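Local coordinates for protein chlorite Dismutase (Nitrobacter winogradskyi, PDB 3QPI) that binds heme b and, as a dimeric chlorite dismutase, breaks chlorite down into chloride and molecular oxygen, at residues A[62-65]-A[66-70]; A[94-97]-A[98-101]; A[103-106]-A[107-111]. All coordinates share one frame; numbering follows the deposited sequence.

Contact 1: residues A[62-65]-A[66-70]. With HEM (protoporphyrin IX containing Fe), chain C.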
loop_
_atom_site.group_PDB
_atom_site.type_symbol
_atom_site.label_atom_id
_atom_site.label_comp_id
_atom_site.label_asym_id
_atom_site.label_seq_id
_atom_site.Cartn_x
_atom_site.Cartn_y
_atom_site.Cartn_z
ATOM N N VAL A 62 6.266 -13.812 3.162
ATOM C CA VAL A 62 7.371 -13.626 4.093
ATOM C C VAL A 62 7.826 -14.922 4.741
ATOM O O VAL A 62 7.033 -15.688 5.277
ATOM C CB VAL A 62 7.030 -12.598 5.218
ATOM C CG1 VAL A 62 7.945 -12.790 6.459
ATOM C CG2 VAL A 62 7.169 -11.207 4.698
ATOM N N GLU A 63 9.125 -15.138 4.716
ATOM C CA GLU A 63 9.711 -16.264 5.404
ATOM C C GLU A 63 10.302 -15.799 6.726
ATOM O O GLU A 63 10.482 -14.589 6.946
ATOM C CB GLU A 63 10.747 -16.909 4.490
ATOM C CG GLU A 63 10.100 -17.247 3.166
ATOM C CD GLU A 63 10.984 -18.025 2.212
ATOM O OE1 GLU A 63 12.216 -18.132 2.437
ATOM O OE2 GLU A 63 10.427 -18.518 1.212
ATOM N N ARG A 64 10.588 -16.752 7.608
ATOM C CA ARG A 64 11.000 -16.417 8.969
ATOM C C ARG A 64 12.204 -15.457 9.018
ATOM O O ARG A 64 12.187 -14.480 9.767
ATOM C CB ARG A 64 11.306 -17.684 9.774
ATOM C CG ARG A 64 11.805 -17.402 11.187
ATOM C CD ARG A 64 10.833 -16.497 11.958
ATOM N NE ARG A 64 9.533 -17.148 12.149
ATOM C CZ ARG A 64 8.453 -16.560 12.659
ATOM N NH1 ARG A 64 8.495 -15.285 13.035
ATOM N NH2 ARG A 64 7.325 -17.250 12.792
ATOM N N ALA A 65 13.245 -15.730 8.237
ATOM C CA ALA A 65 14.415 -14.871 8.278
ATOM C C ALA A 65 14.036 -13.456 7.844
ATOM O O ALA A 65 14.493 -12.484 8.437
ATOM C CB ALA A 65 15.532 -15.422 7.410
ATOM N N GLU A 66 13.205 -13.335 6.815
ATOM C CA GLU A 66 12.710 -12.021 6.410
ATOM C C GLU A 66 11.891 -11.341 7.512
ATOM O O GLU A 66 12.038 -10.133 7.756
ATOM C CB GLU A 66 11.891 -12.130 5.136
ATOM C CG GLU A 66 12.736 -12.502 3.945
ATOM C CD GLU A 66 11.917 -13.042 2.788
ATOM O OE1 GLU A 66 10.736 -13.409 2.997
ATOM O OE2 GLU A 66 12.463 -13.109 1.665
ATOM N N LYS A 67 11.041 -12.098 8.199
ATOM C CA LYS A 67 10.259 -11.482 9.264
ATOM C C LYS A 67 11.204 -10.921 10.318
ATOM O O LYS A 67 11.031 -9.802 10.771
ATOM C CB LYS A 67 9.277 -12.441 9.922
ATOM C CG LYS A 67 8.458 -11.754 11.001
ATOM C CD LYS A 67 7.302 -12.589 11.466
ATOM C CE LYS A 67 6.392 -11.807 12.422
ATOM N NZ LYS A 67 5.207 -12.626 12.832
ATOM N N ILE A 68 12.208 -11.701 10.693
ATOM C CA ILE A 68 13.189 -11.230 11.653
ATOM C C ILE A 68 13.840 -9.916 11.189
ATOM O O ILE A 68 13.874 -8.951 11.943
ATOM C CB ILE A 68 14.236 -12.308 11.931
ATOM C CG1 ILE A 68 13.609 -13.378 12.837
ATOM C CG2 ILE A 68 15.467 -11.697 12.578
ATOM C CD1 ILE A 68 14.432 -14.643 12.953
ATOM N N ALA A 69 14.312 -9.876 9.945
ATOM C CA ALA A 69 14.932 -8.675 9.396
ATOM C C ALA A 69 13.986 -7.468 9.397
ATOM O O ALA A 69 14.404 -6.348 9.690
ATOM C CB ALA A 69 15.431 -8.941 7.988
ATOM N N LEU A 70 12.716 -7.698 9.080
ATOM C CA LEU A 70 11.736 -6.625 9.032
ATOM C C LEU A 70 11.425 -6.078 10.413
ATOM O O LEU A 70 11.436 -4.862 10.623
ATOM C CB LEU A 70 10.440 -7.124 8.392
ATOM C CG LEU A 70 10.516 -7.358 6.881
ATOM C CD1 LEU A 70 9.433 -8.332 6.408
ATOM C CD2 LEU A 70 10.399 -6.017 6.162
HETATM C CHA HEM C . 3.662 -7.017 0.158
HETATM C CHB HEM C . 7.451 -5.147 2.405
HETATM C CHC HEM C . 6.650 -0.882 0.209
HETATM C CHD HEM C . 3.097 -2.863 -2.202
HETATM C C1A HEM C . 4.745 -6.813 0.943
HETATM C C2A HEM C . 5.271 -7.860 1.804
HETATM C C3A HEM C . 6.336 -7.371 2.469
HETATM C C4A HEM C . 6.493 -5.993 2.010
HETATM C CMA HEM C . 7.233 -8.158 3.494
HETATM C CAA HEM C . 4.653 -9.267 1.826
HETATM C CBA HEM C . 3.666 -9.501 2.961
HETATM C CGA HEM C . 3.333 -10.979 2.922
HETATM O O1A HEM C . 2.176 -11.267 2.561
HETATM O O2A HEM C . 4.204 -11.860 3.214
HETATM C C1B HEM C . 7.490 -3.862 1.983
HETATM C C2B HEM C . 8.393 -2.904 2.572
HETATM C C3B HEM C . 8.141 -1.734 2.002
HETATM C C4B HEM C . 7.099 -1.910 1.009
HETATM C CMB HEM C . 9.430 -3.135 3.700
HETATM C CAB HEM C . 8.910 -0.441 2.355
HETATM C CBB HEM C . 8.225 0.664 2.660
HETATM C C1C HEM C . 5.641 -1.022 -0.664
HETATM C C2C HEM C . 5.055 -0.007 -1.540
HETATM C C3C HEM C . 4.038 -0.589 -2.173
HETATM C C4C HEM C . 3.999 -1.974 -1.741
HETATM C CMC HEM C . 5.509 1.471 -1.609
HETATM C CAC HEM C . 3.070 -0.034 -3.231
HETATM C CBC HEM C . 3.462 0.978 -4.018
HETATM C C1D HEM C . 2.877 -4.114 -1.785
HETATM C C2D HEM C . 1.836 -4.958 -2.320
HETATM C C3D HEM C . 2.031 -6.258 -1.553
HETATM C C4D HEM C . 3.166 -6.052 -0.685
HETATM C CMD HEM C . 0.741 -4.671 -3.399
HETATM C CAD HEM C . 1.217 -7.551 -1.692
HETATM C CBD HEM C . 1.981 -8.426 -2.699
HETATM C CGD HEM C . 1.151 -9.647 -3.025
HETATM O O1D HEM C . 0.743 -10.351 -2.073
HETATM O O2D HEM C . 0.897 -9.918 -4.232
HETATM N NA HEM C . 5.500 -5.635 1.087
HETATM N NB HEM C . 6.695 -3.243 1.020
HETATM N NC HEM C . 4.981 -2.209 -0.818
HETATM N ND HEM C . 3.659 -4.790 -0.831
HETATM FE FE HEM C . 5.220 -3.973 -0.107
#

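Contact 2: residues A[94-97]-A[98-101]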
loop_
_atom_site.group_PDB
_atom_site.type_symbol
_atom_site.label_atom_id
_atom_site.label_comp_id
_atom_site.label_asym_id
_atom_site.label_seq_id
_atom_site.Cartn_x
_atom_site.Cartn_y
_atom_site.Cartn_z
ATOM N N ALA A 94 -5.422 -11.243 -13.739
ATOM C CA ALA A 94 -5.760 -12.664 -13.781
ATOM C C ALA A 94 -4.517 -13.537 -13.990
ATOM O O ALA A 94 -4.352 -14.555 -13.328
ATOM C CB ALA A 94 -6.795 -12.937 -14.884
ATOM N N ALA A 95 -3.634 -13.136 -14.892
ATOM C CA ALA A 95 -2.405 -13.892 -15.110
ATOM C C ALA A 95 -1.596 -14.052 -13.799
ATOM O O ALA A 95 -1.032 -15.105 -13.539
ATOM C CB ALA A 95 -1.544 -13.230 -16.223
ATOM N N TRP A 96 -1.548 -13.017 -12.979
ATOM C CA TRP A 96 -0.894 -13.121 -11.665
ATOM C C TRP A 96 -1.539 -14.197 -10.784
ATOM O O TRP A 96 -0.864 -15.074 -10.224
ATOM C CB TRP A 96 -0.940 -11.769 -10.908
ATOM C CG TRP A 96 -0.349 -11.861 -9.516
ATOM C CD1 TRP A 96 -1.036 -11.927 -8.323
ATOM C CD2 TRP A 96 1.049 -11.919 -9.175
ATOM N NE1 TRP A 96 -0.143 -12.006 -7.266
ATOM C CE2 TRP A 96 1.137 -12.001 -7.759
ATOM C CE3 TRP A 96 2.234 -11.906 -9.927
ATOM C CZ2 TRP A 96 2.363 -12.082 -7.087
ATOM C CZ3 TRP A 96 3.454 -11.973 -9.254
ATOM C CH2 TRP A 96 3.509 -12.069 -7.855
ATOM N N TRP A 97 -2.853 -14.121 -10.657
ATOM C CA TRP A 97 -3.557 -14.963 -9.705
ATOM C C TRP A 97 -3.589 -16.425 -10.149
ATOM O O TRP A 97 -3.661 -17.323 -9.307
ATOM C CB TRP A 97 -4.966 -14.417 -9.453
ATOM C CG TRP A 97 -4.911 -13.076 -8.767
ATOM C CD1 TRP A 97 -5.347 -11.870 -9.252
ATOM C CD2 TRP A 97 -4.352 -12.813 -7.474
ATOM N NE1 TRP A 97 -5.108 -10.875 -8.328
ATOM C CE2 TRP A 97 -4.496 -11.428 -7.230
ATOM C CE3 TRP A 97 -3.749 -13.617 -6.494
ATOM C CZ2 TRP A 97 -4.051 -10.830 -6.060
ATOM C CZ3 TRP A 97 -3.311 -13.019 -5.326
ATOM C CH2 TRP A 97 -3.464 -11.639 -5.120
ATOM N N GLU A 98 -3.492 -16.667 -11.457
ATOM C CA GLU A 98 -3.455 -18.030 -11.972
ATOM C C GLU A 98 -2.140 -18.738 -11.641
ATOM O O GLU A 98 -2.116 -19.937 -11.496
ATOM C CB GLU A 98 -3.702 -18.041 -13.492
ATOM C CG GLU A 98 -5.161 -17.741 -13.856
ATOM C CD GLU A 98 -5.425 -17.590 -15.360
ATOM O OE1 GLU A 98 -6.358 -16.822 -15.715
ATOM O OE2 GLU A 98 -4.727 -18.240 -16.184
ATOM N N MET A 99 -1.043 -18.006 -11.529
ATOM C CA MET A 99 0.238 -18.631 -11.185
ATOM C C MET A 99 0.234 -19.345 -9.825
ATOM O O MET A 99 -0.515 -18.976 -8.912
ATOM C CB MET A 99 1.355 -17.586 -11.201
ATOM C CG MET A 99 1.831 -17.216 -12.615
ATOM S SD MET A 99 3.336 -16.223 -12.555
ATOM C CE MET A 99 2.698 -14.668 -11.963
ATOM N N THR A 100 1.095 -20.353 -9.691
ATOM C CA THR A 100 1.218 -21.107 -8.441
ATOM C C THR A 100 2.018 -20.329 -7.391
ATOM O O THR A 100 2.611 -19.289 -7.676
ATOM C CB THR A 100 1.844 -22.548 -8.647
ATOM O OG1 THR A 100 3.118 -22.452 -9.277
ATOM C CG2 THR A 100 0.948 -23.429 -9.471
ATOM N N GLN A 101 2.018 -20.834 -6.168
ATOM C CA GLN A 101 2.599 -20.098 -5.057
ATOM C C GLN A 101 4.095 -19.913 -5.264
ATOM O O GLN A 101 4.625 -18.826 -4.993
ATOM C CB GLN A 101 2.308 -20.806 -3.721
ATOM C CG GLN A 101 3.061 -20.246 -2.513
ATOM C CD GLN A 101 2.653 -18.828 -2.141
ATOM O OE1 GLN A 101 1.572 -18.352 -2.507
ATOM N NE2 GLN A 101 3.533 -18.138 -1.416
HETATM O O HOH W 1 -3.421 -19.571 -7.955
#

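Contact 3: residues A[103-106]-A[107-111]. With HEM (protoporphyrin IX containing Fe), chain C.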
loop_
_atom_site.group_PDB
_atom_site.type_symbol
_atom_site.label_atom_id
_atom_site.label_comp_id
_atom_site.label_asym_id
_atom_site.label_seq_id
_atom_site.Cartn_x
_atom_site.Cartn_y
_atom_site.Cartn_z
ATOM N N GLU A 103 5.766 -19.782 -8.060
ATOM C CA GLU A 103 5.988 -18.842 -9.156
ATOM C C GLU A 103 5.742 -17.382 -8.733
ATOM O O GLU A 103 6.448 -16.470 -9.163
ATOM C CB GLU A 103 5.092 -19.209 -10.341
ATOM C CG GLU A 103 5.387 -20.593 -10.905
ATOM C CD GLU A 103 4.412 -21.031 -11.996
ATOM O OE1 GLU A 103 3.253 -20.544 -12.028
ATOM O OE2 GLU A 103 4.822 -21.872 -12.834
ATOM N N ARG A 104 4.735 -17.157 -7.902
ATOM C CA ARG A 104 4.483 -15.802 -7.409
ATOM C C ARG A 104 5.603 -15.364 -6.438
ATOM O O ARG A 104 6.103 -14.239 -6.537
ATOM C CB ARG A 104 3.075 -15.685 -6.808
ATOM C CG ARG A 104 2.012 -15.300 -7.872
ATOM C CD ARG A 104 0.559 -15.344 -7.353
ATOM N NE ARG A 104 0.081 -16.722 -7.212
ATOM C CZ ARG A 104 0.039 -17.415 -6.065
ATOM N NH1 ARG A 104 0.409 -16.862 -4.905
ATOM N NH2 ARG A 104 -0.388 -18.677 -6.077
ATOM N N ARG A 105 6.039 -16.263 -5.554
ATOM C CA ARG A 105 7.125 -15.955 -4.622
ATOM C C ARG A 105 8.422 -15.595 -5.358
ATOM O O ARG A 105 9.138 -14.680 -4.953
ATOM C CB ARG A 105 7.378 -17.138 -3.686
ATOM C CG ARG A 105 8.717 -17.084 -2.957
ATOM C CD ARG A 105 8.820 -15.941 -1.929
ATOM N NE ARG A 105 10.194 -15.811 -1.442
ATOM C CZ ARG A 105 10.568 -15.121 -0.370
ATOM N NH1 ARG A 105 9.666 -14.465 0.374
ATOM N NH2 ARG A 105 11.862 -15.085 -0.044
ATOM N N ALA A 106 8.721 -16.314 -6.439
ATOM C CA ALA A 106 9.939 -16.075 -7.209
ATOM C C ALA A 106 9.957 -14.679 -7.866
ATOM O O ALA A 106 10.950 -13.959 -7.801
ATOM C CB ALA A 106 10.118 -17.191 -8.281
ATOM N N ILE A 107 8.861 -14.316 -8.522
ATOM C CA ILE A 107 8.704 -12.976 -9.061
ATOM C C ILE A 107 8.766 -11.909 -7.964
ATOM O O ILE A 107 9.520 -10.945 -8.084
ATOM C CB ILE A 107 7.371 -12.851 -9.820
ATOM C CG1 ILE A 107 7.396 -13.790 -11.040
ATOM C CG2 ILE A 107 7.102 -11.389 -10.215
ATOM C CD1 ILE A 107 6.093 -13.837 -11.819
ATOM N N PHE A 108 7.981 -12.098 -6.901
ATOM C CA PHE A 108 7.871 -11.123 -5.818
ATOM C C PHE A 108 9.229 -10.854 -5.192
ATOM O O PHE A 108 9.630 -9.707 -5.058
ATOM C CB PHE A 108 6.878 -11.640 -4.761
ATOM C CG PHE A 108 6.863 -10.853 -3.457
ATOM C CD1 PHE A 108 6.050 -9.732 -3.310
ATOM C CD2 PHE A 108 7.617 -11.270 -2.365
ATOM C CE1 PHE A 108 6.004 -9.034 -2.101
ATOM C CE2 PHE A 108 7.576 -10.565 -1.153
ATOM C CZ PHE A 108 6.778 -9.451 -1.031
ATOM N N GLU A 109 9.947 -11.900 -4.806
ATOM C CA GLU A 109 11.222 -11.684 -4.149
ATOM C C GLU A 109 12.455 -11.968 -5.046
ATOM O O GLU A 109 13.312 -11.100 -5.221
ATOM C CB GLU A 109 11.285 -12.494 -2.855
ATOM C CG GLU A 109 12.491 -12.150 -1.980
ATOM C CD GLU A 109 12.583 -10.661 -1.639
ATOM O OE1 GLU A 109 13.667 -10.212 -1.212
ATOM O OE2 GLU A 109 11.579 -9.930 -1.792
ATOM N N ASP A 110 12.569 -13.164 -5.614
ATOM C CA ASP A 110 13.831 -13.511 -6.278
ATOM C C ASP A 110 14.124 -12.617 -7.483
ATOM O O ASP A 110 15.256 -12.242 -7.694
ATOM C CB ASP A 110 13.878 -14.987 -6.652
ATOM C CG ASP A 110 13.857 -15.896 -5.429
ATOM O OD1 ASP A 110 14.146 -15.424 -4.302
ATOM O OD2 ASP A 110 13.544 -17.092 -5.594
ATOM N N LYS A 111 13.102 -12.244 -8.242
ATOM C CA LYS A 111 13.282 -11.358 -9.377
ATOM C C LYS A 111 13.050 -9.881 -9.014
ATOM O O LYS A 111 13.805 -9.023 -9.448
ATOM C CB LYS A 111 12.339 -11.752 -10.506
ATOM C CG LYS A 111 12.413 -13.213 -10.886
ATOM C CD LYS A 111 11.495 -13.508 -12.056
ATOM C CE LYS A 111 11.283 -15.017 -12.273
ATOM N NZ LYS A 111 10.463 -15.294 -13.494
HETATM C CHA HEM C . 3.662 -7.017 0.158
HETATM C CHB HEM C . 7.451 -5.147 2.405
HETATM C CHC HEM C . 6.650 -0.882 0.209
HETATM C CHD HEM C . 3.097 -2.863 -2.202
HETATM C C1A HEM C . 4.745 -6.813 0.943
HETATM C C2A HEM C . 5.271 -7.860 1.804
HETATM C C3A HEM C . 6.336 -7.371 2.469
HETATM C C4A HEM C . 6.493 -5.993 2.010
HETATM C CMA HEM C . 7.233 -8.158 3.494
HETATM C CAA HEM C . 4.653 -9.267 1.826
HETATM C CBA HEM C . 3.666 -9.501 2.961
HETATM C CGA HEM C . 3.333 -10.979 2.922
HETATM O O1A HEM C . 2.176 -11.267 2.561
HETATM O O2A HEM C . 4.204 -11.860 3.214
HETATM C C1B HEM C . 7.490 -3.862 1.983
HETATM C C2B HEM C . 8.393 -2.904 2.572
HETATM C C3B HEM C . 8.141 -1.734 2.002
HETATM C C4B HEM C . 7.099 -1.910 1.009
HETATM C CMB HEM C . 9.430 -3.135 3.700
HETATM C CAB HEM C . 8.910 -0.441 2.355
HETATM C CBB HEM C . 8.225 0.664 2.660
HETATM C C1C HEM C . 5.641 -1.022 -0.664
HETATM C C2C HEM C . 5.055 -0.007 -1.540
HETATM C C3C HEM C . 4.038 -0.589 -2.173
HETATM C C4C HEM C . 3.999 -1.974 -1.741
HETATM C CMC HEM C . 5.509 1.471 -1.609
HETATM C CAC HEM C . 3.070 -0.034 -3.231
HETATM C CBC HEM C . 3.462 0.978 -4.018
HETATM C C1D HEM C . 2.877 -4.114 -1.785
HETATM C C2D HEM C . 1.836 -4.958 -2.320
HETATM C C3D HEM C . 2.031 -6.258 -1.553
HETATM C C4D HEM C . 3.166 -6.052 -0.685
HETATM C CMD HEM C . 0.741 -4.671 -3.399
HETATM C CAD HEM C . 1.217 -7.551 -1.692
HETATM C CBD HEM C . 1.981 -8.426 -2.699
HETATM C CGD HEM C . 1.151 -9.647 -3.025
HETATM O O1D HEM C . 0.743 -10.351 -2.073
HETATM O O2D HEM C . 0.897 -9.918 -4.232
HETATM N NA HEM C . 5.500 -5.635 1.087
HETATM N NB HEM C . 6.695 -3.243 1.020
HETATM N NC HEM C . 4.981 -2.209 -0.818
HETATM N ND HEM C . 3.659 -4.790 -0.831
HETATM FE FE HEM C . 5.220 -3.973 -0.107
#

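Contact 1: residues A[62-65]-A[66-70]
Val62 spreads its two methyl branches between helix 64-73 and the heme. CG1, anti to the backbone N (chi1 159°), lies 3.7 Å from Lys67 CB, the two side chains crossing at about a right angle. Val62 CG2, the branch anti to the carbonyl carbon, meets Leu70 CD1 at 4.0 Å and the heme methyl CMA at 3.3 Å; both Val62 CG2 and Leu70 CD1 touch that methyl. The backbone of Val62 adds a polar tie, its N donating to the heme propionate oxygen O2A at 2.8 Å.

Glu63 takes the N-cap position. Its N-H is aimed almost straight at Glu66 OE1, 2.9 Å away, meeting that oxygen on its anti side and 29° out of the carboxylate plane. This is the half of a capping box in which the third helical residue reaches back to the cap; Glu66 OE2 is engaged separately, in a salt bridge with Arg105. Glu63 O opens the regular helical bonding by accepting from Lys67 N at 2.8 Å.

Arg64 runs alongside Lys67, bent at chi2 and chi3, and brings NH1 to 3.3 Å from Lys67 CD. Arg64 NH1 and Lys67 NZ, of like charge, are 4.2 Å apart. Ala65 contributes mainly its carbonyl, bonded to Ala69 N.

Glu66 thus fastens the helix start with one oxygen and Arg105 with the other, a double use that probably favours its ionised form and fixes the carboxylate's rotation beside the heme-binding loop.

Contact 2: residues A[94-97]-A[98-101]
Trp96 and Met99 are brought together by two torsions: chi1 of 177° sets the Trp96 indole beside its own carbonyl carbon, and the bend at chi3 (-72°) folds the methionine methyl back toward it. Met99 CE then stops 3.5 Å from Trp96 CE3 and somewhat farther from CZ3, touching the six-membered ring obliquely while the two side chains cross at about a right angle.

The backbone beneath this pair is the end of helix 94-98. Glu98 N makes the last regular bond, to Ala94 O at 2.9 Å, and the extended Glu98 side chain passes the same carbonyl, with CG 3.3 Å from Ala94 O. Met99 is the first residue to leave helical angles; its N reaches Trp96 O only weakly, at 3.2 Å and a bent 134°. A water donates to Trp97 O at 2.6 Å and to Met99 O at 3.1 Å, bridging the carbonyls on either side of Glu98.

Within 94-97, Trp96 CD1 sits over the centre of the Trp97 ring, 3.5 Å above its plane. Trp97 NE1 is bonded to Asp140, and Trp96 makes a cation-pi contact with the heme-binding Lys92.

Met99 O also accepts from Arg104 NH2. At the helix end a bridging water and Arg104 thus replace regular backbone bonds, while the Met99 methyl makes an apolar contact with the indole of the heme-pocket residue Trp96.

Contact 3: residues A[103-106]-A[107-111]
Ala106 and Lys111 are joined by a bond one residue longer than the alpha-helical spacing: Lys111 N donates to Ala106 O at 2.8 Å, an i+5 link that defines a wider pi-type turn at the end of helix 101-111. The preceding turns are regular, as in the Phe108 N to Arg104 O bond of 2.9 Å.

Arg105 and Glu109 lie side by side and point the same way. Glu109 CB sits over the centre of the Arg105 guanidinium, 3.6 Å above its plane, so the aliphatic part of the glutamate covers one face of the cation. Their charged ends are not paired, with Arg105 NH2 and Glu109 OE1 5.3 Å apart. Glu109 instead accepts from the backbone N of Ile115 and of Ala116, while Arg105 bonds to Glu66.

On the heme side, Phe108 has CG anti to its backbone N (chi1 169°), which carries the ring toward the heme, Phe108 CZ lying 3.6 Å from heme CAA. Heme C1A lies in the plane of the phenyl, at its edge. The same ring stacks on His114, the axial ligand of the heme iron.

A helix whose end packs against the axial histidine and the porphyrin rim is part of the proximal heme pocket of this chlorite dismutase, a member of the dimeric alpha-beta barrel clan.

In the fold
The three contacts follow one another along the chain, and contact 3 is the hub. Its centre lies about 15 Å from that of contact 1 and about 12 Å from that of contact 2, whereas the centres of contacts 1 and 2 are about 23 Å apart and their nearest atoms about 7 Å. Contact 1 is tied to contact 3 by the salt bridge of Glu66 OE2 to Arg105 NH2, 2.7 Å long. Contact 2 is joined to it by a probable hydrogen bond from Arg104 NH2 to Met99 O, 2.9 Å, and by Met99 CE against Ile107 CD1 at 3.5 Å. All three supply heme-pocket residues: Val62 and Leu70, Trp96, and Phe108.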